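Local coordinates for heme-binding protein A (Haemophilus parasuis 29755, PDB 3TPA), which probably binds glutathione as a periplasmic solute-binding protein of the GbpA family, despite its name as a heme-binding protein, at residues S438-A452 with L464-I478. The protein carries 1 engineered substitution. Numbering follows the deposited sequence.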
loop_
_atom_site.group_PDB
_atom_site.type_symbol
_atom_site.label_atom_id
_atom_site.label_comp_id
_atom_site.label_asym_id
_atom_site.label_seq_id
_atom_site.Cartn_x
_atom_site.Cartn_y
_atom_site.Cartn_z
ATOM N N SER A 438 -8.075 4.800 18.336
ATOM C CA SER A 438 -8.236 5.890 19.306
ATOM C C SER A 438 -9.692 6.137 19.737
ATOM O O SER A 438 -9.935 6.704 20.800
ATOM C CB SER A 438 -7.633 7.198 18.762
ATOM O OG SER A 438 -8.461 7.762 17.759
ATOM N N ARG A 439 -10.648 5.725 18.908
ATOM C CA ARG A 439 -12.081 5.921 19.198
ATOM C C ARG A 439 -12.512 7.370 19.097
ATOM O O ARG A 439 -13.610 7.729 19.519
ATOM C CB ARG A 439 -12.467 5.388 20.583
ATOM C CG ARG A 439 -12.024 3.953 20.857
ATOM C CD ARG A 439 -13.157 3.189 21.582
ATOM N NE ARG A 439 -13.038 1.765 21.335
ATOM C CZ ARG A 439 -14.047 0.917 21.336
ATOM N NH1 ARG A 439 -15.278 1.335 21.573
ATOM N NH2 ARG A 439 -13.808 -0.352 21.095
ATOM N N TRP A 440 -11.653 8.211 18.539
ATOM C CA TRP A 440 -11.984 9.625 18.405
ATOM C C TRP A 440 -12.953 9.849 17.252
ATOM O O TRP A 440 -12.872 9.181 16.218
ATOM C CB TRP A 440 -10.723 10.455 18.175
ATOM C CG TRP A 440 -10.988 11.927 17.937
ATOM C CD1 TRP A 440 -11.295 12.876 18.878
ATOM C CD2 TRP A 440 -10.939 12.612 16.682
ATOM N NE1 TRP A 440 -11.469 14.109 18.270
ATOM C CE2 TRP A 440 -11.238 13.970 16.929
ATOM C CE3 TRP A 440 -10.666 12.211 15.370
ATOM C CZ2 TRP A 440 -11.281 14.917 15.917
ATOM C CZ3 TRP A 440 -10.722 13.165 14.356
ATOM C CH2 TRP A 440 -11.039 14.494 14.639
ATOM N N THR A 441 -13.876 10.789 17.445
ATOM C CA THR A 441 -14.809 11.193 16.395
ATOM C C THR A 441 -15.120 12.673 16.539
ATOM O O THR A 441 -15.074 13.217 17.644
ATOM C CB THR A 441 -16.157 10.415 16.463
ATOM O OG1 THR A 441 -16.982 10.968 17.496
ATOM C CG2 THR A 441 -15.930 8.932 16.727
ATOM N N ASP A 442 -15.450 13.312 15.427
ATOM C CA ASP A 442 -15.859 14.708 15.440
ATOM C C ASP A 442 -16.848 14.937 14.304
ATOM O O ASP A 442 -16.604 14.526 13.170
ATOM C CB ASP A 442 -14.650 15.633 15.304
ATOM C CG ASP A 442 -15.054 17.072 15.163
ATOM O OD1 ASP A 442 -15.329 17.711 16.196
ATOM O OD2 ASP A 442 -15.123 17.559 14.021
ATOM N N GLU A 443 -17.974 15.573 14.621
ATOM C CA GLU A 443 -19.083 15.669 13.685
ATOM C C GLU A 443 -18.665 16.363 12.410
ATOM O O GLU A 443 -18.956 15.879 11.331
ATOM C CB GLU A 443 -20.269 16.389 14.314
ATOM C CG GLU A 443 -21.448 16.567 13.367
ATOM C CD GLU A 443 -22.689 17.061 14.084
ATOM O OE1 GLU A 443 -22.565 17.478 15.259
ATOM O OE2 GLU A 443 -23.785 17.022 13.479
ATOM N N LYS A 444 -17.966 17.485 12.542
ATOM C CA LYS A 444 -17.524 18.254 11.385
ATOM C C LYS A 444 -16.483 17.505 10.582
ATOM O O LYS A 444 -16.535 17.480 9.354
ATOM C CB LYS A 444 -16.949 19.615 11.810
ATOM C CG LYS A 444 -16.450 20.449 10.628
ATOM C CD LYS A 444 -17.558 20.728 9.598
ATOM C CE LYS A 444 -17.093 21.758 8.565
ATOM N NZ LYS A 444 -18.125 22.112 7.545
ATOM N N PHE A 445 -15.531 16.908 11.293
ATOM C CA PHE A 445 -14.470 16.114 10.682
ATOM C C PHE A 445 -15.103 14.996 9.845
ATOM O O PHE A 445 -14.733 14.786 8.691
ATOM C CB PHE A 445 -13.538 15.550 11.773
ATOM C CG PHE A 445 -12.533 14.551 11.262
ATOM C CD1 PHE A 445 -11.256 14.955 10.892
ATOM C CD2 PHE A 445 -12.872 13.216 11.135
ATOM C CE1 PHE A 445 -10.333 14.050 10.397
ATOM C CE2 PHE A 445 -11.959 12.306 10.654
ATOM C CZ PHE A 445 -10.684 12.724 10.284
ATOM N N GLU A 446 -16.075 14.296 10.417
ATOM C CA GLU A 446 -16.703 13.171 9.712
ATOM C C GLU A 446 -17.438 13.645 8.452
ATOM O O GLU A 446 -17.480 12.928 7.446
ATOM C CB GLU A 446 -17.676 12.417 10.641
ATOM C CG GLU A 446 -18.224 11.103 10.064
ATOM C CD GLU A 446 -17.303 9.914 10.313
ATOM O OE1 GLU A 446 -16.731 9.797 11.419
ATOM O OE2 GLU A 446 -17.149 9.085 9.400
ATOM N N ALA A 447 -18.038 14.837 8.512
ATOM C CA ALA A 447 -18.738 15.397 7.358
ATOM C C ALA A 447 -17.770 15.767 6.240
ATOM O O ALA A 447 -18.060 15.545 5.059
ATOM C CB ALA A 447 -19.585 16.621 7.767
ATOM N N LEU A 448 -16.617 16.327 6.608
ATOM C CA LEU A 448 -15.589 16.626 5.615
ATOM C C LEU A 448 -15.085 15.354 4.921
ATOM O O LEU A 448 -14.844 15.361 3.716
ATOM C CB LEU A 448 -14.409 17.384 6.228
ATOM C CG LEU A 448 -14.715 18.793 6.733
ATOM C CD1 LEU A 448 -13.539 19.334 7.519
ATOM C CD2 LEU A 448 -15.042 19.705 5.553
ATOM N N LEU A 449 -14.927 14.263 5.669
ATOM C CA LEU A 449 -14.449 13.019 5.043
ATOM C C LEU A 449 -15.474 12.517 4.032
ATOM O O LEU A 449 -15.125 12.082 2.934
ATOM C CB LEU A 449 -14.163 11.907 6.065
ATOM C CG LEU A 449 -13.027 12.084 7.066
ATOM C CD1 LEU A 449 -12.669 10.731 7.689
ATOM C CD2 LEU A 449 -11.807 12.692 6.370
ATOM N N ALA A 450 -16.744 12.573 4.408
ATOM C CA ALA A 450 -17.788 12.088 3.518
ATOM C C ALA A 450 -17.879 12.956 2.247
ATOM O O ALA A 450 -17.929 12.446 1.129
ATOM C CB ALA A 450 -19.123 12.012 4.266
ATOM N N SER A 451 -17.885 14.271 2.420
ATOM C CA SER A 451 -17.900 15.189 1.283
ATOM C C SER A 451 -16.713 14.962 0.373
ATOM O O SER A 451 -16.858 14.919 -0.840
ATOM C CB SER A 451 -17.910 16.646 1.761
ATOM O OG SER A 451 -19.153 16.952 2.382
ATOM N N ALA A 452 -15.529 14.825 0.963
ATOM C CA ALA A 452 -14.302 14.682 0.189
ATOM C C ALA A 452 -14.254 13.374 -0.585
ATOM O O ALA A 452 -13.760 13.337 -1.701
ATOM C CB ALA A 452 -13.074 14.815 1.094
ATOM N N LEU A 464 -10.547 20.194 1.318
ATOM C CA LEU A 464 -11.389 19.529 2.301
ATOM C C LEU A 464 -10.524 18.677 3.236
ATOM O O LEU A 464 -10.701 18.710 4.454
ATOM C CB LEU A 464 -12.470 18.679 1.614
ATOM C CG LEU A 464 -13.618 19.424 0.910
ATOM C CD1 LEU A 464 -14.460 18.448 0.109
ATOM C CD2 LEU A 464 -14.503 20.200 1.901
ATOM N N TYR A 465 -9.574 17.936 2.665
ATOM C CA TYR A 465 -8.692 17.106 3.482
ATOM C C TYR A 465 -7.816 17.944 4.394
ATOM O O TYR A 465 -7.599 17.591 5.557
ATOM C CB TYR A 465 -7.875 16.106 2.632
ATOM C CG TYR A 465 -8.751 14.999 2.095
ATOM C CD1 TYR A 465 -9.483 14.204 2.963
ATOM C CD2 TYR A 465 -8.887 14.776 0.731
ATOM C CE1 TYR A 465 -10.302 13.207 2.503
ATOM C CE2 TYR A 465 -9.706 13.761 0.250
ATOM C CZ TYR A 465 -10.412 12.984 1.148
ATOM O OH TYR A 465 -11.247 11.987 0.705
ATOM N N GLN A 466 -7.336 19.076 3.890
ATOM C CA GLN A 466 -6.511 19.928 4.740
ATOM C C GLN A 466 -7.307 20.414 5.946
ATOM O O GLN A 466 -6.776 20.510 7.054
ATOM C CB GLN A 466 -5.936 21.104 3.962
ATOM C CG GLN A 466 -4.785 20.713 3.047
ATOM C CD GLN A 466 -4.068 21.914 2.463
ATOM O OE1 GLN A 466 -4.645 22.995 2.346
ATOM N NE2 GLN A 466 -2.800 21.735 2.104
ATOM N N GLN A 467 -8.583 20.722 5.710
ATOM C CA GLN A 467 -9.465 21.157 6.764
ATOM C C GLN A 467 -9.715 20.056 7.773
ATOM O O GLN A 467 -9.681 20.309 8.984
ATOM C CB GLN A 467 -10.801 21.638 6.197
ATOM C CG GLN A 467 -10.718 22.954 5.468
ATOM C CD GLN A 467 -12.070 23.471 5.037
ATOM O OE1 GLN A 467 -13.105 22.874 5.331
ATOM N NE2 GLN A 467 -12.069 24.602 4.348
ATOM N N ALA A 468 -9.990 18.848 7.286
ATOM C CA ALA A 468 -10.183 17.689 8.176
ATOM C C ALA A 468 -8.949 17.403 9.027
ATOM O O ALA A 468 -9.055 17.130 10.221
ATOM C CB ALA A 468 -10.540 16.444 7.367
ATOM N N VAL A 469 -7.775 17.447 8.403
ATOM C CA VAL A 469 -6.535 17.168 9.130
ATOM C C VAL A 469 -6.259 18.231 10.212
ATOM O O VAL A 469 -5.788 17.911 11.283
ATOM C CB VAL A 469 -5.334 16.997 8.171
ATOM C CG1 VAL A 469 -4.025 17.039 8.938
ATOM C CG2 VAL A 469 -5.471 15.680 7.424
ATOM N N GLU A 470 -6.596 19.491 9.962
ATOM C CA GLU A 470 -6.408 20.528 10.981
ATOM C C GLU A 470 -7.267 20.247 12.219
ATOM O O GLU A 470 -6.844 20.476 13.354
ATOM C CB GLU A 470 -6.716 21.916 10.406
ATOM C CG GLU A 470 -5.676 22.424 9.408
ATOM C CD GLU A 470 -4.686 23.410 10.018
ATOM O OE1 GLU A 470 -4.664 23.567 11.257
ATOM O OE2 GLU A 470 -3.922 24.037 9.251
ATOM N N ILE A 471 -8.474 19.739 12.007
ATOM C CA ILE A 471 -9.345 19.382 13.129
ATOM C C ILE A 471 -8.773 18.192 13.902
ATOM O O ILE A 471 -8.667 18.211 15.143
ATOM C CB ILE A 471 -10.783 19.059 12.666
ATOM C CG1 ILE A 471 -11.494 20.325 12.171
ATOM C CG2 ILE A 471 -11.578 18.388 13.793
ATOM C CD1 ILE A 471 -12.820 20.050 11.443
ATOM N N PHE A 472 -8.403 17.153 13.168
ATOM C CA PHE A 472 -7.696 16.016 13.779
ATOM C C PHE A 472 -6.478 16.471 14.604
ATOM O O PHE A 472 -6.298 16.058 15.746
ATOM C CB PHE A 472 -7.242 15.011 12.715
ATOM C CG PHE A 472 -5.985 14.276 13.091
ATOM C CD1 PHE A 472 -6.021 13.227 14.007
ATOM C CD2 PHE A 472 -4.753 14.660 12.558
ATOM C CE1 PHE A 472 -4.833 12.550 14.359
ATOM C CE2 PHE A 472 -3.581 14.011 12.917
ATOM C CZ PHE A 472 -3.620 12.952 13.815
ATOM N N GLN A 473 -5.642 17.327 14.029
ATOM C CA GLN A 473 -4.418 17.761 14.725
ATOM C C GLN A 473 -4.716 18.520 16.020
ATOM O O GLN A 473 -4.077 18.284 17.034
ATOM C CB GLN A 473 -3.520 18.594 13.798
ATOM C CG GLN A 473 -2.109 18.897 14.369
ATOM C CD GLN A 473 -1.183 17.666 14.426
ATOM O OE1 GLN A 473 -1.634 16.528 14.364
ATOM N NE2 GLN A 473 0.117 17.908 14.534
ATOM N N GLN A 474 -5.709 19.411 15.976
ATOM C CA GLN A 474 -6.147 20.178 17.141
ATOM C C GLN A 474 -6.520 19.275 18.317
ATOM O O GLN A 474 -6.353 19.639 19.474
ATOM C CB GLN A 474 -7.351 21.062 16.759
ATOM C CG GLN A 474 -6.977 22.273 15.907
ATOM C CD GLN A 474 -8.174 22.981 15.276
ATOM O OE1 GLN A 474 -9.250 22.402 15.103
ATOM N NE2 GLN A 474 -7.976 24.243 14.911
ATOM N N ASN A 475 -7.045 18.097 18.006
ATOM C CA ASN A 475 -7.536 17.166 19.014
ATOM C C ASN A 475 -6.556 16.061 19.381
ATOM O O ASN A 475 -6.755 15.361 20.370
ATOM C CB ASN A 475 -8.869 16.570 18.556
ATOM C CG ASN A 475 -9.971 17.572 18.615
ATOM O OD1 ASN A 475 -10.468 17.876 19.687
ATOM N ND2 ASN A 475 -10.322 18.141 17.476
ATOM N N SER A 476 -5.501 15.913 18.581
ATOM C CA SER A 476 -4.405 14.976 18.882
ATOM C C SER A 476 -4.834 13.584 19.394
ATOM O O SER A 476 -4.328 13.124 20.419
ATOM C CB SER A 476 -3.425 15.611 19.883
ATOM O OG SER A 476 -2.229 14.839 20.003
ATOM N N PRO A 477 -5.749 12.898 18.678
ATOM C CA PRO A 477 -6.172 11.573 19.180
ATOM C C PRO A 477 -5.111 10.465 19.050
ATOM O O PRO A 477 -5.141 9.466 19.785
ATOM C CB PRO A 477 -7.395 11.243 18.312
ATOM C CG PRO A 477 -7.233 12.040 17.088
ATOM C CD PRO A 477 -6.532 13.314 17.497
ATOM N N ILE A 478 -4.220 10.616 18.078
ATOM C CA ILE A 478 -3.026 9.788 17.986
ATOM C C ILE A 478 -1.874 10.749 17.793
ATOM O O ILE A 478 -2.081 11.906 17.435
ATOM C CB ILE A 478 -3.044 8.783 16.810
ATOM C CG1 ILE A 478 -2.993 9.497 15.452
ATOM C CG2 ILE A 478 -4.274 7.825 16.890
ATOM C CD1 ILE A 478 -2.895 8.515 14.278
HETATM O O HOH W 1 -13.341 16.206 19.560
HETATM O O HOH W 2 -15.961 24.124 6.818
HETATM O O HOH W 3 -12.597 10.949 2.738
#
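Leu448 fits as a knob between Leu464, Gln467, Ala468 and Ile471, its CD2 lying 3.7 Å from Leu464 CD2. Helices 443-452 and 464-475 run nearly antiparallel (155°), axes 9.1 Å apart at closest approach; the small Ala468 allows its close CA approach to Phe445. Phe445 turns its ring edge to the carbonyl oxygen of Ala468, CD1 3.2 Å from Ala468 O, while Trp440 CZ3 sits over the centre of one Phe445 face. With chi1 at 176°, Trp440 CG lies opposite the backbone N, which carries the indole toward the second segment; compact, rigid Pro477 suits this flat ring, its CG 3.5 Å above the indole plane, offset toward the rim. Trp440 NE1 donates to a water that bonds weakly to Asn475 OD1. Asn475 ND2 donates to Ile471 O, 2.9 Å away, helping fix the amide's rotation; Asn475 N reaches that oxygen from the opposite face. Ala452 CB, small enough to sit over the Tyr465 ring, makes a CH-pi contact 3.6 Å from its centroid, and a water accepts from Tyr465 OH and donates to Leu449 O. Asp442 N-caps its helix, OD2 accepting from Phe445 N. Helix 420-427 touches Phe445 and Leu449. The whole is an antiparallel helical hairpin leading into strand 478-491 of the mixed sheet, within a family 5 solute-binding protein fold.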